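Local coordinates for protein glycoside hydrolase family 31 (Trueperella pyogenes, PDB 5I0F) that probably hydrolyses cycloalternan through a covalent glycosyl-enzyme intermediate, as a retaining family 31 glycoside hydrolase with a TIM-barrel domain, at residues Arg145-Pro148 with Asp149-Leu152; Leu154-Ala158 with Gly159-Val163; Gln313-Arg316 with His317-Glu320. All coordinates share one frame; numbering follows the deposited sequence.

Contact 1 (Arg145-Pro148 with Asp149-Leu152)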
# COMPACT_ATOMS: atom_id res chain seq x y z
N ARG A 145 30.00 1.85 -6.37
CA ARG A 145 29.23 3.06 -6.71
C ARG A 145 29.09 4.10 -5.59
O ARG A 145 28.73 5.23 -5.86
CB ARG A 145 27.85 2.69 -7.26
CG ARG A 145 27.89 1.81 -8.51
CD ARG A 145 28.77 2.36 -9.63
NE ARG A 145 28.62 1.58 -10.87
CZ ARG A 145 27.67 1.75 -11.79
NH1 ARG A 145 26.76 2.72 -11.68
NH2 ARG A 145 27.64 0.95 -12.87
N PHE A 146 29.37 3.71 -4.35
CA PHE A 146 29.34 4.66 -3.22
C PHE A 146 30.38 5.75 -3.43
O PHE A 146 31.52 5.44 -3.73
CB PHE A 146 29.66 3.91 -1.93
CG PHE A 146 29.71 4.77 -0.69
CD1 PHE A 146 28.60 5.51 -0.30
CD2 PHE A 146 30.84 4.80 0.13
CE1 PHE A 146 28.62 6.28 0.86
CE2 PHE A 146 30.86 5.55 1.29
CZ PHE A 146 29.76 6.30 1.65
N ILE A 147 29.98 7.00 -3.27
CA ILE A 147 30.87 8.15 -3.35
C ILE A 147 31.38 8.43 -1.93
O ILE A 147 30.63 8.96 -1.09
CB ILE A 147 30.12 9.39 -3.88
CG1 ILE A 147 29.45 9.11 -5.25
CG2 ILE A 147 31.03 10.61 -3.94
CD1 ILE A 147 30.41 8.73 -6.37
N PRO A 148 32.64 8.05 -1.63
CA PRO A 148 33.07 8.06 -0.22
C PRO A 148 33.08 9.42 0.50
O PRO A 148 32.91 9.44 1.71
CB PRO A 148 34.46 7.42 -0.25
CG PRO A 148 34.92 7.47 -1.66
CD PRO A 148 33.71 7.59 -2.54
N ASP A 149 33.27 10.52 -0.21
CA ASP A 149 33.20 11.85 0.45
C ASP A 149 31.77 12.46 0.50
O ASP A 149 31.59 13.60 0.95
CB ASP A 149 34.21 12.85 -0.15
CG ASP A 149 33.83 13.31 -1.57
OD1 ASP A 149 32.81 12.87 -2.14
OD2 ASP A 149 34.58 14.15 -2.12
N SER A 150 30.77 11.70 0.06
CA SER A 150 29.39 12.20 -0.02
C SER A 150 28.61 12.30 1.30
O SER A 150 27.76 13.16 1.42
CB SER A 150 28.61 11.39 -1.06
OG SER A 150 28.27 10.08 -0.60
N PRO A 151 28.91 11.46 2.32
CA PRO A 151 28.05 11.53 3.52
C PRO A 151 27.98 12.88 4.24
O PRO A 151 29.00 13.48 4.58
CB PRO A 151 28.65 10.46 4.45
CG PRO A 151 29.32 9.50 3.54
CD PRO A 151 29.88 10.35 2.42
N LEU A 152 26.77 13.37 4.44
CA LEU A 152 26.50 14.54 5.29
C LEU A 152 25.50 14.16 6.39
O LEU A 152 24.46 13.55 6.10
CB LEU A 152 25.93 15.67 4.45
CG LEU A 152 26.89 16.38 3.49
CD1 LEU A 152 26.12 17.32 2.57
CD2 LEU A 152 27.95 17.15 4.26
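Ile147 and Ser150 meet across a type I beta turn that runs from one to the other and leads the chain into strand 152-155. The carbonyl oxygen of Ile147 is the acceptor of the turn and takes two donors from a single residue. Ser150 N closes the turn at 3.0 Å from Ile147 O, with an N-H...O angle of 158°, approaching from above the carbonyl plane. The hydroxyl gives the second bond: Ser150 OG lies 2.7 Å from Ile147 O and in the carbonyl plane, so the two donors use different approaches. With chi1 at 74°, OG sits between the backbone N and carbonyl carbon of its own residue, which turns the hydroxyl back over the turn. The same OG also pairs with Ala166 N on strand 160-168, linking the turn to the sheet. Pro148 and Pro151 have no amide hydrogen to place. Arg145, just ahead of the turn, is held by a salt bridge to Glu173 and by the carbonyl of Arg168. Beside these bonds, the side chains of Phe146 and Pro151 cross at about a right angle, both also touching Ile139; Pro151 CG meets the ring edge 3.7 Å from Phe146 CZ.

Contact 2 (Leu154-Ala158 with Gly159-Val163)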
# COMPACT_ATOMS: atom_id res chain seq x y z
N LEU A 154 23.01 15.22 9.63
CA LEU A 154 22.21 16.33 10.14
C LEU A 154 22.26 16.26 11.67
O LEU A 154 21.61 15.41 12.28
CB LEU A 154 20.77 16.28 9.61
CG LEU A 154 19.89 17.48 10.00
CD1 LEU A 154 20.45 18.79 9.47
CD2 LEU A 154 18.46 17.27 9.53
N VAL A 155 23.02 17.17 12.27
CA VAL A 155 23.36 17.09 13.69
C VAL A 155 22.93 18.32 14.48
O VAL A 155 23.00 19.44 13.99
CB VAL A 155 24.87 16.87 13.94
CG1 VAL A 155 25.31 15.53 13.37
CG2 VAL A 155 25.71 18.02 13.39
N SER A 156 22.52 18.09 15.72
CA SER A 156 22.23 19.16 16.68
C SER A 156 22.89 18.79 18.00
O SER A 156 23.53 17.74 18.11
CB SER A 156 20.73 19.32 16.88
OG SER A 156 20.18 18.20 17.56
N SER A 157 22.72 19.63 19.01
CA SER A 157 23.16 19.29 20.36
C SER A 157 22.42 18.07 20.93
O SER A 157 22.94 17.41 21.81
CB SER A 157 22.98 20.50 21.29
OG SER A 157 21.62 20.88 21.35
N ALA A 158 21.22 17.81 20.43
CA ALA A 158 20.44 16.61 20.80
C ALA A 158 21.00 15.31 20.21
O ALA A 158 20.93 14.26 20.86
CB ALA A 158 18.98 16.78 20.39
N GLY A 159 21.56 15.35 19.01
CA GLY A 159 22.11 14.14 18.39
C GLY A 159 22.14 14.24 16.88
O GLY A 159 22.31 15.33 16.34
N THR A 160 21.96 13.09 16.21
CA THR A 160 22.09 12.97 14.76
C THR A 160 20.77 12.46 14.19
O THR A 160 20.31 11.38 14.55
CB THR A 160 23.25 12.01 14.40
OG1 THR A 160 24.41 12.42 15.12
CG2 THR A 160 23.56 12.04 12.91
N HIS A 161 20.15 13.25 13.32
CA HIS A 161 18.75 13.02 12.94
C HIS A 161 18.56 12.35 11.60
O HIS A 161 17.62 11.55 11.44
CB HIS A 161 17.98 14.33 12.98
CG HIS A 161 18.17 15.09 14.26
ND1 HIS A 161 17.56 14.72 15.43
CD2 HIS A 161 18.95 16.15 14.55
CE1 HIS A 161 17.94 15.54 16.40
NE2 HIS A 161 18.78 16.42 15.89
N ARG A 162 19.39 12.71 10.63
CA ARG A 162 19.32 12.19 9.25
C ARG A 162 20.72 12.09 8.66
O ARG A 162 21.67 12.70 9.16
CB ARG A 162 18.46 13.09 8.36
CG ARG A 162 16.99 13.14 8.74
CD ARG A 162 16.07 13.39 7.55
NE ARG A 162 16.30 14.71 6.98
CZ ARG A 162 15.79 15.85 7.44
NH1 ARG A 162 15.02 15.88 8.52
NH2 ARG A 162 16.07 16.98 6.82
N VAL A 163 20.85 11.34 7.57
CA VAL A 163 22.10 11.32 6.83
C VAL A 163 21.76 11.35 5.36
O VAL A 163 20.74 10.80 4.95
CB VAL A 163 22.95 10.08 7.18
CG1 VAL A 163 22.23 8.77 6.87
CG2 VAL A 163 24.31 10.11 6.48
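The first torsions of Ser156 and His161 bring the hydroxyl and the imidazole together. Ser156 holds OG between its backbone N and carbonyl carbon (chi1 69°), while His161 swings CG beside its own N (chi1 -50°), which brings the ring back over the turn. Ser156 OG and His161 NE2 are then 2.8 Å apart, a hydrogen bond in which either may donate, with the hydroxyl at the ring edge and near its plane. Ser156 OG also receives weak bonds from the amides of Ala158 and Gly159. These contacts close the end of an antiparallel beta hairpin made by strands 152-155 and 160-168. Ser156 N bonds to Gly159 O at 2.8 Å, and His161 N reaches Leu154 O at 2.8 Å, each nearly straight. Gly159 has a positive phi, and at its backbone angles a CB would collide with the carbonyl oxygen of Ala158. Val155 and Thr160 form a non-hydrogen-bonded pair, their side chains alongside each other with Val155 CG1 3.7 Å from Thr160 OG1. Leu154 and Arg162 occupy the other face: Leu154 CD2 rests over one face of the guanidinium, 3.6 Å from Arg162 NH2, and Trp131 touches both residues. Glu251 takes the polar end of Arg162 through a salt bridge to NE, whereas Arg162 N, buried here, has no partner in the model.

Contact 3 (Gln313-Arg316 with His317-Glu320)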
# COMPACT_ATOMS: atom_id res chain seq x y z
N GLN A 313 -24.89 -14.31 -6.81
CA GLN A 313 -23.78 -14.08 -7.72
C GLN A 313 -23.01 -15.35 -8.07
O GLN A 313 -22.66 -15.54 -9.23
CB GLN A 313 -22.86 -13.00 -7.17
CG GLN A 313 -23.56 -11.64 -7.03
CD GLN A 313 -24.21 -11.14 -8.29
OE1 GLN A 313 -23.74 -11.38 -9.42
NE2 GLN A 313 -25.33 -10.45 -8.12
N MET A 314 -22.84 -16.24 -7.09
CA MET A 314 -22.19 -17.54 -7.35
C MET A 314 -23.07 -18.38 -8.29
O MET A 314 -22.57 -19.00 -9.23
CB MET A 314 -21.88 -18.29 -6.06
CG MET A 314 -20.94 -17.54 -5.10
SD MET A 314 -19.34 -17.16 -5.82
CE MET A 314 -19.62 -15.51 -6.43
N ASP A 315 -24.39 -18.38 -8.07
CA ASP A 315 -25.30 -19.10 -8.98
C ASP A 315 -25.25 -18.47 -10.39
O ASP A 315 -25.29 -19.19 -11.38
CB ASP A 315 -26.75 -19.13 -8.46
CG ASP A 315 -26.92 -19.93 -7.18
OD1 ASP A 315 -26.00 -20.72 -6.77
OD2 ASP A 315 -28.00 -19.78 -6.55
N ARG A 316 -25.14 -17.15 -10.47
CA ARG A 316 -25.07 -16.50 -11.78
C ARG A 316 -23.78 -16.87 -12.53
O ARG A 316 -23.84 -17.19 -13.71
CB ARG A 316 -25.26 -14.99 -11.67
CG ARG A 316 -25.41 -14.27 -13.00
CD ARG A 316 -26.73 -14.56 -13.69
NE ARG A 316 -26.87 -13.82 -14.95
CZ ARG A 316 -27.36 -12.58 -15.08
NH1 ARG A 316 -27.42 -12.03 -16.28
NH2 ARG A 316 -27.79 -11.88 -14.03
N HIS A 317 -22.65 -16.85 -11.84
CA HIS A 317 -21.40 -17.35 -12.43
C HIS A 317 -21.59 -18.76 -13.03
O HIS A 317 -21.22 -19.02 -14.17
CB HIS A 317 -20.27 -17.35 -11.40
CG HIS A 317 -19.53 -16.06 -11.34
ND1 HIS A 317 -18.62 -15.69 -12.30
CD2 HIS A 317 -19.59 -15.03 -10.46
CE1 HIS A 317 -18.16 -14.48 -12.03
NE2 HIS A 317 -18.71 -14.07 -10.90
N ARG A 318 -22.18 -19.65 -12.26
CA ARG A 318 -22.39 -21.01 -12.72
C ARG A 318 -23.33 -21.05 -13.92
O ARG A 318 -23.05 -21.71 -14.93
CB ARG A 318 -22.95 -21.84 -11.56
CG ARG A 318 -23.38 -23.26 -11.92
CD ARG A 318 -24.47 -23.74 -10.97
NE ARG A 318 -23.95 -24.67 -9.97
CZ ARG A 318 -24.52 -24.94 -8.79
NH1 ARG A 318 -25.64 -24.32 -8.36
NH2 ARG A 318 -23.94 -25.83 -8.01
N ASN A 319 -24.45 -20.34 -13.83
CA ASN A 319 -25.43 -20.34 -14.94
C ASN A 319 -24.90 -19.68 -16.19
O ASN A 319 -25.27 -20.08 -17.29
CB ASN A 319 -26.73 -19.69 -14.51
CG ASN A 319 -27.48 -20.53 -13.52
OD1 ASN A 319 -27.42 -21.76 -13.55
ND2 ASN A 319 -28.19 -19.88 -12.62
N GLU A 320 -24.03 -18.69 -16.03
CA GLU A 320 -23.41 -18.04 -17.19
C GLU A 320 -22.18 -18.80 -17.74
O GLU A 320 -21.65 -18.40 -18.76
CB GLU A 320 -23.06 -16.58 -16.86
CG GLU A 320 -24.26 -15.68 -16.57
CD GLU A 320 -25.14 -15.36 -17.77
OE1 GLU A 320 -24.80 -15.72 -18.92
OE2 GLU A 320 -26.18 -14.70 -17.57
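Arg316 and Glu320, one helical turn apart, lie side by side and join in a side-on salt bridge. Both guanidinium donors go to one oxygen: Arg316 NE is 2.8 Å from Glu320 OE2, with an N-H...O angle of 164°, and Arg316 NH1 makes a longer, more bent bond, 3.2 Å from Glu320 OE2. The oxygen lies in the guanidinium plane and receives NE on its anti lone pair, while the two flat groups are turned 40° apart. A bend at chi2 of Arg316 (71°) carries its chain along Glu320, with Arg316 CG 4.0 Å from Glu320 CG.

The closely packed side of the helix is that of Gln313, Met314 and His317, all buried. Here His317 CD2 comes 3.3 Å from Gln313 O, which lies near the ring plane at its edge, and Met314 CE is 4.1 Å from His317 CD2. Both imidazole nitrogens are engaged, ND1 with Ile322 O and NE2 with Tyr590 OH. On the solvent side, Arg318 and Asn319 are exposed, and Arg318 makes a long ion pair within this stretch: its NH1 is 4.0 Å from Asp315 OD1, which stands well out of the guanidinium plane, so no N-H points at it. The stronger partner of that carboxylate is Arg380.

Helix 307-320 is the connection between barrel strands 297-300 and 326-329 in a beta-alpha-beta unit of the TIM barrel. Met314 and His317 pack on Ala299 of the first strand, Trp607 of helix 606-613 meets Arg316 by cation-pi and His317 edge-to-face, and Glu320 OE1 pairs with Arg623 of helix 617-646.

Contacts 1 and 2 are both surface contacts: 145-152 is the loop leading into strand 152-155 of the antiparallel sheet, and contact 2 is the hairpin that turns that strand back into strand 160-168. Their centres are 18 Å apart, and they touch where Leu152 O packs 3.5 Å from Val163 CG2. Contact 3 is on the opposite side of the chain's centre, with its nearest atoms about 48 Å from either of the others, and is partly buried against the TIM barrel. In both turns a serine hydroxyl supplements the backbone bonds, pairing with a carbonyl in contact 1 and an imidazole in contact 2. The helix instead combines regular backbone bonding with charged pairs and a buried histidine face.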